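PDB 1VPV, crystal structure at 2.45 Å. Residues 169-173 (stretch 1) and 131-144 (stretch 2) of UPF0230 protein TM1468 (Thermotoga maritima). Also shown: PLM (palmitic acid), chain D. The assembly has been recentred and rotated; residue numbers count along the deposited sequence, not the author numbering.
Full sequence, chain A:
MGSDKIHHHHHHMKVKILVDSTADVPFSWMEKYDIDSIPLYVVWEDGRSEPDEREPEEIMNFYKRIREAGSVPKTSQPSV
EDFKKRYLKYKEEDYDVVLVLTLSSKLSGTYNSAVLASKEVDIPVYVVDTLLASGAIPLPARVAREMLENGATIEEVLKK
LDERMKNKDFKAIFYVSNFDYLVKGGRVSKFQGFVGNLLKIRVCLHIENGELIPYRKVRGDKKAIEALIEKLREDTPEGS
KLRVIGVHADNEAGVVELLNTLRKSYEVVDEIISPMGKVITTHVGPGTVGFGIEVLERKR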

ATOM      1  N   ASP A 169       5.291 -13.099   4.289  1.00 22.78           N
ATOM      2  CA  ASP A 169       3.875 -13.421   4.181  1.00 21.41           C
ATOM      3  C   ASP A 169       3.047 -12.279   3.617  1.00 21.73           C
ATOM      4  O   ASP A 169       1.869 -12.469   3.291  1.00 19.62           O
ATOM      5  CB  ASP A 169       3.303 -13.709   5.576  1.00 24.48           C
ATOM      6  CG  ASP A 169       3.752 -15.049   6.141  1.00 30.78           C
ATOM      7  OD1 ASP A 169       4.168 -15.917   5.357  1.00 25.03           O
ATOM      8  OD2 ASP A 169       3.678 -15.214   7.381  1.00 31.95           O
ATOM      9  N   PHE A 170       3.612 -11.073   3.605  1.00 21.33           N
ATOM     10  CA  PHE A 170       2.977  -9.920   2.923  1.00 23.01           C
ATOM     11  C   PHE A 170       3.825  -9.486   1.723  1.00 21.92           C
ATOM     12  O   PHE A 170       4.997  -9.187   1.879  1.00 24.86           O
ATOM     13  CB  PHE A 170       2.784  -8.762   3.878  1.00 21.32           C
ATOM     14  CG  PHE A 170       2.169  -9.168   5.201  1.00 27.56           C
ATOM     15  CD1 PHE A 170       0.828  -9.497   5.279  1.00 29.39           C
ATOM     16  CD2 PHE A 170       2.926  -9.213   6.349  1.00 27.87           C
ATOM     17  CE1 PHE A 170       0.276  -9.855   6.455  1.00 22.37           C
ATOM     18  CE2 PHE A 170       2.364  -9.569   7.551  1.00 22.41           C
ATOM     19  CZ  PHE A 170       1.053  -9.889   7.611  1.00 20.54           C
ATOM     20  N   LYS A 171       3.223  -9.485   0.543  1.00 21.73           N
ATOM     21  CA  LYS A 171       3.907  -9.190  -0.712  1.00 22.08           C
ATOM     22  C   LYS A 171       3.191  -8.092  -1.470  1.00 21.78           C
ATOM     23  O   LYS A 171       1.972  -7.920  -1.348  1.00 20.80           O
ATOM     24  CB  LYS A 171       3.938 -10.454  -1.569  1.00 23.15           C
ATOM     25  CG  LYS A 171       4.498 -11.651  -0.819  1.00 21.85           C
ATOM     26  CD  LYS A 171       4.568 -12.822  -1.701  1.00 26.75           C
ATOM     27  CE  LYS A 171       5.152 -13.997  -0.970  1.00 29.68           C
ATOM     28  NZ  LYS A 171       6.576 -13.714  -0.635  1.00 29.45           N
ATOM     29  N   ALA A 172       3.969  -7.323  -2.223  1.00 21.24           N
ATOM     30  CA  ALA A 172       3.436  -6.305  -3.145  1.00 19.31           C
ATOM     31  C   ALA A 172       4.050  -6.550  -4.528  1.00 20.44           C
ATOM     32  O   ALA A 172       5.286  -6.557  -4.681  1.00 21.70           O
ATOM     33  CB  ALA A 172       3.764  -4.931  -2.646  1.00 18.99           C
ATOM     34  N   ILE A 173       3.181  -6.809  -5.505  1.00 21.69           N
ATOM     35  CA  ILE A 173       3.552  -7.248  -6.861  1.00 21.85           C
ATOM     36  C   ILE A 173       2.627  -6.511  -7.861  1.00 23.13           C
ATOM     37  O   ILE A 173       1.402  -6.512  -7.704  1.00 22.47           O
ATOM     38  CB  ILE A 173       3.398  -8.777  -6.985  1.00 23.46           C
ATOM     39  CG1 ILE A 173       4.312  -9.483  -5.958  1.00 24.33           C
ATOM     40  CG2 ILE A 173       3.700  -9.257  -8.407  1.00 24.52           C
ATOM     41  CD1 ILE A 173       4.142 -10.990  -5.869  1.00 25.17           C
TER
HETATM   42  C1  PLM D 501       6.668  10.490  -0.254  1.00 34.58           C
HETATM   43  O1  PLM D 501       7.225  10.470   0.883  1.00 33.10           O
HETATM   44  O2  PLM D 501       6.728  11.512  -1.010  1.00 29.42           O
HETATM   45  C2  PLM D 501       5.900   9.261  -0.683  1.00 28.71           C
HETATM   46  C3  PLM D 501       6.693   8.432  -1.672  1.00 19.59           C
HETATM   47  C4  PLM D 501       5.839   7.284  -2.193  1.00 17.20           C
HETATM   48  C5  PLM D 501       6.633   6.509  -3.240  1.00 17.40           C
HETATM   49  C6  PLM D 501       5.852   5.356  -3.813  1.00 19.64           C
HETATM   50  C7  PLM D 501       6.660   4.537  -4.808  1.00 20.02           C
HETATM   51  C8  PLM D 501       5.752   3.656  -5.661  1.00 18.58           C
HETATM   52  C9  PLM D 501       5.244   2.461  -4.884  1.00 18.97           C
HETATM   53  CA  PLM D 501       4.274   1.624  -5.692  1.00 21.27           C
HETATM   54  CB  PLM D 501       3.907   0.353  -4.941  1.00 15.01           C
HETATM   55  CC  PLM D 501       2.720  -0.334  -5.610  1.00 18.39           C
HETATM   56  CD  PLM D 501       2.415  -1.712  -4.988  1.00 20.79           C
HETATM   57  CE  PLM D 501       1.109  -2.298  -5.495  1.00 21.45           C
HETATM   58  CF  PLM D 501       0.889  -3.730  -5.033  1.00 28.46           C
HETATM   59  CG  PLM D 501       0.281  -3.810  -3.629  1.00 28.46           C
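Stretch 2, residues 131-144: LLASGAIPLPARVA

Stretch 2 packs over the strand 170-173 first as an irregular loop, then as a short 3-10 turn, and finally as a helix that runs nearly antiparallel to the strand, with an angle of 155° between their N-to-C directions and a closest axial approach of 9.5 Å. No hydrogen bond links the two segments; the contact is essentially apolar and buries 332 Å² in all.

Leu131, with positive phi, stays out of reach. The chain then extends through Leu132, whose side chain, in the m,t rotamer, points toward the strand and places CD1 3.7 Å from CB of Phe170. Ala133, also extended, turns its CB sideways, and its carbonyl O lies 4.2 Å from CB of Ala172. At Ser134 phi is again positive, and the backbone bends into the 3-10 segment 135-136, closed by the hydrogen bond from Ile137 N to Ser134 O (3.0 Å). This turn also borders the palmitic acid: the terminal carbon CG of PLM lies 3.6 Å from Gly135 N and 3.8 Å from Ala172 CB, so the lipid tail ends between the 3-10 turn and Ala172 of the strand.

Ala136 marks the register, with Ala136 CA 5.5 Å from Ala172 CA. Such closeness suits two small side chains: the CB atoms of Ala136 and Ala172 meet at 3.9 Å, while Ala136 CB also lies 3.4 Å from Lys171 O. Ile137 points away.

Along the helix, the partner is the ring of Phe170, the residue most covered by stretch 2. Leu139 CB approaches Phe170 CD1 at 3.8 Å. Pro140 covers one face of the ring, its CD 4.0 Å from the centroid and 21° off the normal, a CH-pi contact. One turn beyond Leu139, joined to it by the hydrogen bond from Val143 N to Leu139 O (3.2 Å), Val143 brings CG2 to the ring edge, 4.4 Å from Phe170 CE1.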

ATOM      1  N   LEU A 131       8.050  -1.923   5.420  1.00 25.59           N
ATOM      2  CA  LEU A 131       8.850  -2.242   4.217  1.00 25.42           C
ATOM      3  C   LEU A 131       7.950  -2.576   3.007  1.00 24.83           C
ATOM      4  O   LEU A 131       8.329  -3.325   2.116  1.00 26.72           O
ATOM      5  CB  LEU A 131       9.861  -3.376   4.474  1.00 22.66           C
ATOM      6  CG  LEU A 131      10.830  -3.146   5.651  1.00 30.10           C
ATOM      7  CD1 LEU A 131      11.728  -4.362   5.842  1.00 25.74           C
ATOM      8  CD2 LEU A 131      11.716  -1.869   5.523  1.00 26.25           C
ATOM      9  N   LEU A 132       6.755  -2.008   2.975  1.00 23.37           N
ATOM     10  CA  LEU A 132       5.880  -2.213   1.851  1.00 23.75           C
ATOM     11  C   LEU A 132       5.293  -0.901   1.414  1.00 25.12           C
ATOM     12  O   LEU A 132       5.808   0.175   1.760  1.00 24.14           O
ATOM     13  CB  LEU A 132       4.809  -3.237   2.191  1.00 24.54           C
ATOM     14  CG  LEU A 132       5.379  -4.624   2.550  1.00 28.32           C
ATOM     15  CD1 LEU A 132       4.326  -5.400   3.280  1.00 29.09           C
ATOM     16  CD2 LEU A 132       5.890  -5.368   1.334  1.00 29.16           C
ATOM     17  N   ALA A 133       4.279  -1.000   0.566  1.00 26.54           N
ATOM     18  CA  ALA A 133       3.545   0.154   0.106  1.00 26.77           C
ATOM     19  C   ALA A 133       2.244  -0.326  -0.528  1.00 27.16           C
ATOM     20  O   ALA A 133       2.127  -1.516  -0.852  1.00 26.15           O
ATOM     21  CB  ALA A 133       4.359   0.928  -0.861  1.00 26.62           C
ATOM     22  N   SER A 134       1.286   0.607  -0.640  1.00 25.74           N
ATOM     23  CA  SER A 134       0.018   0.431  -1.329  1.00 24.89           C
ATOM     24  C   SER A 134      -0.737  -0.709  -0.706  1.00 25.85           C
ATOM     25  O   SER A 134      -0.670  -0.858   0.516  1.00 23.17           O
ATOM     26  CB  SER A 134       0.222   0.234  -2.821  1.00 27.24           C
ATOM     27  OG  SER A 134      -1.016   0.012  -3.485  1.00 25.72           O
ATOM     28  N   GLY A 135      -1.463  -1.501  -1.522  1.00 25.91           N
ATOM     29  CA  GLY A 135      -2.446  -2.497  -1.000  1.00 22.42           C
ATOM     30  C   GLY A 135      -1.853  -3.611  -0.132  1.00 24.11           C
ATOM     31  O   GLY A 135      -2.583  -4.417   0.467  1.00 27.68           O
ATOM     32  N   ALA A 136      -0.538  -3.715  -0.059  1.00 21.03           N
ATOM     33  CA  ALA A 136       0.031  -4.697   0.836  1.00 22.22           C
ATOM     34  C   ALA A 136      -0.021  -4.230   2.294  1.00 23.72           C
ATOM     35  O   ALA A 136      -0.080  -5.055   3.175  1.00 25.25           O
ATOM     36  CB  ALA A 136       1.426  -5.035   0.436  1.00 22.18           C
ATOM     37  N   ILE A 137      -0.011  -2.922   2.546  1.00 23.80           N
ATOM     38  CA  ILE A 137       0.086  -2.398   3.918  1.00 23.32           C
ATOM     39  C   ILE A 137      -1.133  -2.689   4.791  1.00 22.67           C
ATOM     40  O   ILE A 137      -0.976  -2.965   5.988  1.00 25.09           O
ATOM     41  CB  ILE A 137       0.379  -0.880   3.942  1.00 24.42           C
ATOM     42  CG1 ILE A 137       1.851  -0.633   3.642  1.00 23.50           C
ATOM     43  CG2 ILE A 137       0.021  -0.233   5.339  1.00 26.69           C
ATOM     44  CD1 ILE A 137       2.127   0.759   3.138  1.00 32.68           C
ATOM     45  N   PRO A 138      -2.344  -2.599   4.227  1.00 18.70           N
ATOM     46  CA  PRO A 138      -3.523  -2.913   5.037  1.00 21.42           C
ATOM     47  C   PRO A 138      -3.626  -4.366   5.489  1.00 21.92           C
ATOM     48  O   PRO A 138      -4.379  -4.669   6.422  1.00 22.58           O
ATOM     49  CB  PRO A 138      -4.697  -2.595   4.101  1.00 22.68           C
ATOM     50  CG  PRO A 138      -4.109  -1.780   2.992  1.00 20.45           C
ATOM     51  CD  PRO A 138      -2.698  -2.173   2.873  1.00 15.90           C
ATOM     52  N   LEU A 139      -2.923  -5.264   4.811  1.00 23.86           N
ATOM     53  CA  LEU A 139      -2.991  -6.688   5.147  1.00 25.94           C
ATOM     54  C   LEU A 139      -2.504  -6.881   6.578  1.00 23.46           C
ATOM     55  O   LEU A 139      -3.261  -7.364   7.405  1.00 23.20           O
ATOM     56  CB  LEU A 139      -2.234  -7.579   4.120  1.00 27.18           C
ATOM     57  CG  LEU A 139      -2.805  -7.582   2.699  1.00 30.13           C
ATOM     58  CD1 LEU A 139      -1.891  -8.230   1.713  1.00 33.64           C
ATOM     59  CD2 LEU A 139      -4.164  -8.237   2.666  1.00 33.89           C
ATOM     60  N   PRO A 140      -1.277  -6.442   6.897  1.00 23.02           N
ATOM     61  CA  PRO A 140      -0.855  -6.462   8.320  1.00 24.29           C
ATOM     62  C   PRO A 140      -1.694  -5.624   9.301  1.00 23.55           C
ATOM     63  O   PRO A 140      -1.694  -5.921  10.495  1.00 26.77           O
ATOM     64  CB  PRO A 140       0.595  -5.968   8.275  1.00 24.53           C
ATOM     65  CG  PRO A 140       0.777  -5.339   6.952  1.00 23.44           C
ATOM     66  CD  PRO A 140      -0.196  -5.988   6.015  1.00 21.41           C
ATOM     67  N   ALA A 141      -2.406  -4.614   8.821  1.00 22.44           N
ATOM     68  CA  ALA A 141      -3.306  -3.836   9.686  1.00 21.14           C
ATOM     69  C   ALA A 141      -4.533  -4.607  10.082  1.00 21.75           C
ATOM     70  O   ALA A 141      -4.957  -4.553  11.246  1.00 25.75           O
ATOM     71  CB  ALA A 141      -3.730  -2.561   9.015  1.00 19.76           C
ATOM     72  N   ARG A 142      -5.157  -5.257   9.107  1.00 23.13           N
ATOM     73  CA  ARG A 142      -6.275  -6.154   9.383  1.00 21.60           C
ATOM     74  C   ARG A 142      -5.874  -7.198  10.403  1.00 21.85           C
ATOM     75  O   ARG A 142      -6.601  -7.436  11.374  1.00 22.63           O
ATOM     76  CB  ARG A 142      -6.756  -6.855   8.143  1.00 19.27           C
ATOM     77  CG  ARG A 142      -7.867  -7.876   8.423  1.00 24.62           C
ATOM     78  CD  ARG A 142      -8.619  -8.268   7.178  1.00 23.28           C
ATOM     79  NE  ARG A 142      -7.695  -8.836   6.192  1.00 25.54           N
ATOM     80  CZ  ARG A 142      -8.055  -9.248   4.977  1.00 26.67           C
ATOM     81  NH1 ARG A 142      -9.321  -9.204   4.588  1.00 21.09           N
ATOM     82  NH2 ARG A 142      -7.139  -9.733   4.149  1.00 29.56           N
ATOM     83  N   VAL A 143      -4.725  -7.811  10.174  1.00 21.50           N
ATOM     84  CA  VAL A 143      -4.256  -8.900  11.024  1.00 23.32           C
ATOM     85  C   VAL A 143      -4.024  -8.390  12.427  1.00 22.38           C
ATOM     86  O   VAL A 143      -4.379  -9.048  13.366  1.00 21.30           O
ATOM     87  CB  VAL A 143      -2.950  -9.541  10.471  1.00 24.66           C
ATOM     88  CG1 VAL A 143      -2.358 -10.476  11.472  1.00 25.46           C
ATOM     89  CG2 VAL A 143      -3.238 -10.300   9.146  1.00 24.31           C
ATOM     90  N   ALA A 144      -3.433  -7.206  12.563  1.00 22.12           N
ATOM     91  CA  ALA A 144      -3.262  -6.609  13.869  1.00 22.02           C
ATOM     92  C   ALA A 144      -4.596  -6.411  14.552  1.00 21.43           C
ATOM     93  O   ALA A 144      -4.715  -6.592  15.778  1.00 19.70           O
ATOM     94  CB  ALA A 144      -2.563  -5.290  13.759  1.00 23.27           C
TER